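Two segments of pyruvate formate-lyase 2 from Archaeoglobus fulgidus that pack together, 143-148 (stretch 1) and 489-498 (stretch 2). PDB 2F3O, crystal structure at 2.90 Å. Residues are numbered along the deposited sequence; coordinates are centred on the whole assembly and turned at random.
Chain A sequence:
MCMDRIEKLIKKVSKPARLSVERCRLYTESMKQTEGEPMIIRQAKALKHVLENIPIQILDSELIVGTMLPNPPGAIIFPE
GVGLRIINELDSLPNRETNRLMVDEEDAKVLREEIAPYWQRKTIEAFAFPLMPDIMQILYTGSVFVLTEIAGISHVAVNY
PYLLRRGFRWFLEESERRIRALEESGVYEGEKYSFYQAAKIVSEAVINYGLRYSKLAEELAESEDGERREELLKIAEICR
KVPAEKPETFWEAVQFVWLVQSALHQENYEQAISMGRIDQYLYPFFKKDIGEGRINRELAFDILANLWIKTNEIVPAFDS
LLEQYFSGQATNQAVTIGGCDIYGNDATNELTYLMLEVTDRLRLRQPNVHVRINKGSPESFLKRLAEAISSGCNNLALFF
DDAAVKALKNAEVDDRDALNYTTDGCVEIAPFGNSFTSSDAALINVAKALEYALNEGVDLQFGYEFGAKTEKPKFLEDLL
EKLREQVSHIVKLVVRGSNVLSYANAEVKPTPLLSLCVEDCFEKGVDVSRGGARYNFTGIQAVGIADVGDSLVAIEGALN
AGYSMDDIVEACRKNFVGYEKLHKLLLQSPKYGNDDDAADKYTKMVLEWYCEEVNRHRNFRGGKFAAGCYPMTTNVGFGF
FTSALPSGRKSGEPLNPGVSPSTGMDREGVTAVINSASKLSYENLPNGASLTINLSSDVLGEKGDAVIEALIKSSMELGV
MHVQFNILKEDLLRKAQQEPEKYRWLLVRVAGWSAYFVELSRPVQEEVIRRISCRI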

# COMPACT_ATOMS: atom_id res chain seq x y z
N SER A 143 -4.74 -26.33 32.33
CA SER A 143 -4.24 -27.61 31.87
C SER A 143 -3.56 -27.61 30.51
O SER A 143 -2.72 -28.48 30.25
CB SER A 143 -5.39 -28.61 31.84
OG SER A 143 -6.52 -28.04 31.23
N VAL A 144 -3.92 -26.67 29.64
CA VAL A 144 -3.44 -26.72 28.25
C VAL A 144 -2.43 -25.59 27.87
O VAL A 144 -1.39 -25.84 27.26
CB VAL A 144 -4.62 -26.96 27.24
CG1 VAL A 144 -5.76 -26.02 27.50
CG2 VAL A 144 -4.16 -26.90 25.79
N PHE A 145 -2.72 -24.36 28.27
CA PHE A 145 -1.77 -23.27 28.03
C PHE A 145 -1.97 -22.15 29.03
O PHE A 145 -3.05 -22.02 29.62
CB PHE A 145 -1.90 -22.70 26.59
CG PHE A 145 -3.32 -22.50 26.11
CD1 PHE A 145 -4.07 -21.40 26.53
CD2 PHE A 145 -3.90 -23.38 25.22
CE1 PHE A 145 -5.38 -21.22 26.11
CE2 PHE A 145 -5.21 -23.19 24.77
CZ PHE A 145 -5.93 -22.11 25.22
N VAL A 146 -0.97 -21.30 29.20
CA VAL A 146 -1.28 -20.00 29.80
C VAL A 146 -0.96 -18.84 28.84
O VAL A 146 0.02 -18.89 28.09
CB VAL A 146 -0.73 -19.82 31.27
CG1 VAL A 146 0.39 -20.79 31.56
CG2 VAL A 146 -0.33 -18.39 31.58
N LEU A 147 -1.85 -17.85 28.83
CA LEU A 147 -1.73 -16.66 27.99
C LEU A 147 -1.43 -15.46 28.88
O LEU A 147 -2.28 -15.02 29.65
CB LEU A 147 -3.08 -16.42 27.31
CG LEU A 147 -3.42 -16.91 25.89
CD1 LEU A 147 -2.56 -18.05 25.44
CD2 LEU A 147 -4.90 -17.26 25.82
N THR A 148 -0.24 -14.90 28.76
CA THR A 148 0.16 -13.87 29.70
C THR A 148 -0.21 -12.47 29.29
O THR A 148 -0.06 -11.55 30.08
CB THR A 148 1.65 -13.80 29.86
OG1 THR A 148 2.18 -13.18 28.69
CG2 THR A 148 2.22 -15.18 30.01
N HIS A 489 -3.55 -27.94 16.38
CA HIS A 489 -4.82 -27.51 16.95
C HIS A 489 -4.65 -26.61 18.18
O HIS A 489 -5.37 -25.63 18.34
CB HIS A 489 -5.64 -28.73 17.33
CG HIS A 489 -6.93 -28.41 18.00
ND1 HIS A 489 -8.09 -28.21 17.30
CD2 HIS A 489 -7.25 -28.28 19.31
CE1 HIS A 489 -9.08 -27.96 18.14
NE2 HIS A 489 -8.59 -27.98 19.37
N ILE A 490 -3.70 -26.97 19.04
CA ILE A 490 -3.47 -26.28 20.29
C ILE A 490 -2.73 -24.98 20.05
O ILE A 490 -3.05 -23.95 20.66
CB ILE A 490 -2.66 -27.18 21.22
CG1 ILE A 490 -3.55 -28.31 21.72
CG2 ILE A 490 -2.12 -26.41 22.40
CD1 ILE A 490 -2.94 -29.08 22.83
N VAL A 491 -1.76 -25.01 19.13
CA VAL A 491 -1.04 -23.80 18.72
C VAL A 491 -2.03 -22.79 18.16
O VAL A 491 -2.03 -21.63 18.59
CB VAL A 491 0.08 -24.09 17.70
CG1 VAL A 491 0.55 -22.82 17.05
CG2 VAL A 491 1.26 -24.77 18.37
N LYS A 492 -2.90 -23.24 17.26
CA LYS A 492 -3.94 -22.41 16.68
C LYS A 492 -4.83 -21.75 17.72
O LYS A 492 -5.18 -20.57 17.57
CB LYS A 492 -4.80 -23.21 15.70
CG LYS A 492 -4.12 -23.46 14.35
CD LYS A 492 -5.05 -24.11 13.34
CE LYS A 492 -4.26 -24.59 12.14
NZ LYS A 492 -4.90 -25.73 11.43
N LEU A 493 -5.15 -22.49 18.78
CA LEU A 493 -5.90 -21.93 19.90
C LEU A 493 -5.13 -20.80 20.54
O LEU A 493 -5.72 -19.77 20.84
CB LEU A 493 -6.24 -23.00 20.95
CG LEU A 493 -7.63 -23.66 20.99
CD1 LEU A 493 -8.36 -23.67 19.65
CD2 LEU A 493 -7.48 -25.07 21.51
N VAL A 494 -3.83 -20.94 20.74
CA VAL A 494 -3.14 -19.82 21.38
C VAL A 494 -2.83 -18.70 20.42
O VAL A 494 -2.81 -17.55 20.84
CB VAL A 494 -1.93 -20.20 22.32
CG1 VAL A 494 -1.99 -21.61 22.71
CG2 VAL A 494 -0.61 -19.91 21.69
N VAL A 495 -2.66 -18.99 19.13
CA VAL A 495 -2.44 -17.88 18.23
C VAL A 495 -3.70 -17.06 18.07
O VAL A 495 -3.61 -15.85 18.07
CB VAL A 495 -1.78 -18.23 16.88
CG1 VAL A 495 -0.55 -19.11 17.09
CG2 VAL A 495 -2.75 -18.85 15.91
N ARG A 496 -4.86 -17.69 18.03
CA ARG A 496 -6.11 -16.94 18.04
C ARG A 496 -6.23 -16.12 19.32
O ARG A 496 -6.56 -14.94 19.28
CB ARG A 496 -7.33 -17.85 17.87
CG ARG A 496 -8.63 -17.06 17.91
CD ARG A 496 -9.81 -17.81 17.30
NE ARG A 496 -10.68 -18.35 18.34
CZ ARG A 496 -10.69 -19.62 18.70
NH1 ARG A 496 -11.49 -20.02 19.66
NH2 ARG A 496 -9.87 -20.49 18.11
N GLY A 497 -5.93 -16.75 20.46
CA GLY A 497 -6.08 -16.09 21.74
C GLY A 497 -5.15 -14.91 21.92
O GLY A 497 -5.57 -13.85 22.36
N SER A 498 -3.89 -15.07 21.53
CA SER A 498 -2.91 -14.05 21.77
C SER A 498 -3.17 -12.86 20.87
O SER A 498 -2.90 -11.73 21.25
CB SER A 498 -1.52 -14.59 21.51
OG SER A 498 -0.56 -13.56 21.41

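What lies at the apolar centre of this contact? The ring of F145 meets V494, with F145 CD2 3.6 Å from V494 CG1. V494 CG1 sits over one face of the F145 ring, 4.0 Å from its centroid and 28° off the ring normal, which is the geometry of a CH-pi contact: weakly polarized C–H bonds resting against the electron-rich face of the aromatic system. V494 is shared, because L147 also reaches it, with L147 CD1 3.8 Å from V494 CB. The valine thus fills space beside two residues of the strand, and all three side chains are buried.

How does the backbone bring these side chains together? Strand 145-147 runs nearly parallel to helix 489-498, at 12° between their N-to-C directions, and the axes approach to 9.7 Å, leaving room for side chains between them. Alternation along the strand points F145 and L147 toward the helix and V146 away from it. On the helix, L493 and V494 point toward the strand, while V491 and V495 point away. The helix supplies its own backbone bonding through i to i+4 hydrogen bonds, such as V494 N to I490 O at 3.1 Å and S498 N to V494 O at 2.8 Å, so these amides are satisfied without help from the strand.

What extends the packing beyond the centre? Toward the start of both stretches, V144 CG2 lies 3.9 Å from I490 CD1, a methyl-to-methyl contact made by the end of the isoleucine side chain, although its CA-to-CB bond points sideways. The F145 ring also touches L493, with F145 CE2 4.0 Å from L493 CB. Further along, L147 CD2 comes 4.4 Å from G497 CA. The absence of a side chain matters here: an ideal CB on G497 would point toward the strand and sit only 3.1 Å from L147 CD2, a tight fit for two carbons.

Where does the contact give way to polar groups? No hydrogen bond crosses between the stretches, so their direct association rests on apolar packing, with 287 Å² buried over both sides. The hydroxyls of S143, T148 and S498 and the imidazole of H489 lie at the ends of the stretches and bond outside them, while K492 and R496, midway along the helix, are out of reach of the strand. At one end, S143 OG bonds to a residue adjoining the stretches, and H489 NE2 is hydrogen-bonded elsewhere in the structure. At the other, S498 OG also bonds to a residue adjoining the stretches, and T148 OG1 is satisfied elsewhere in the structure.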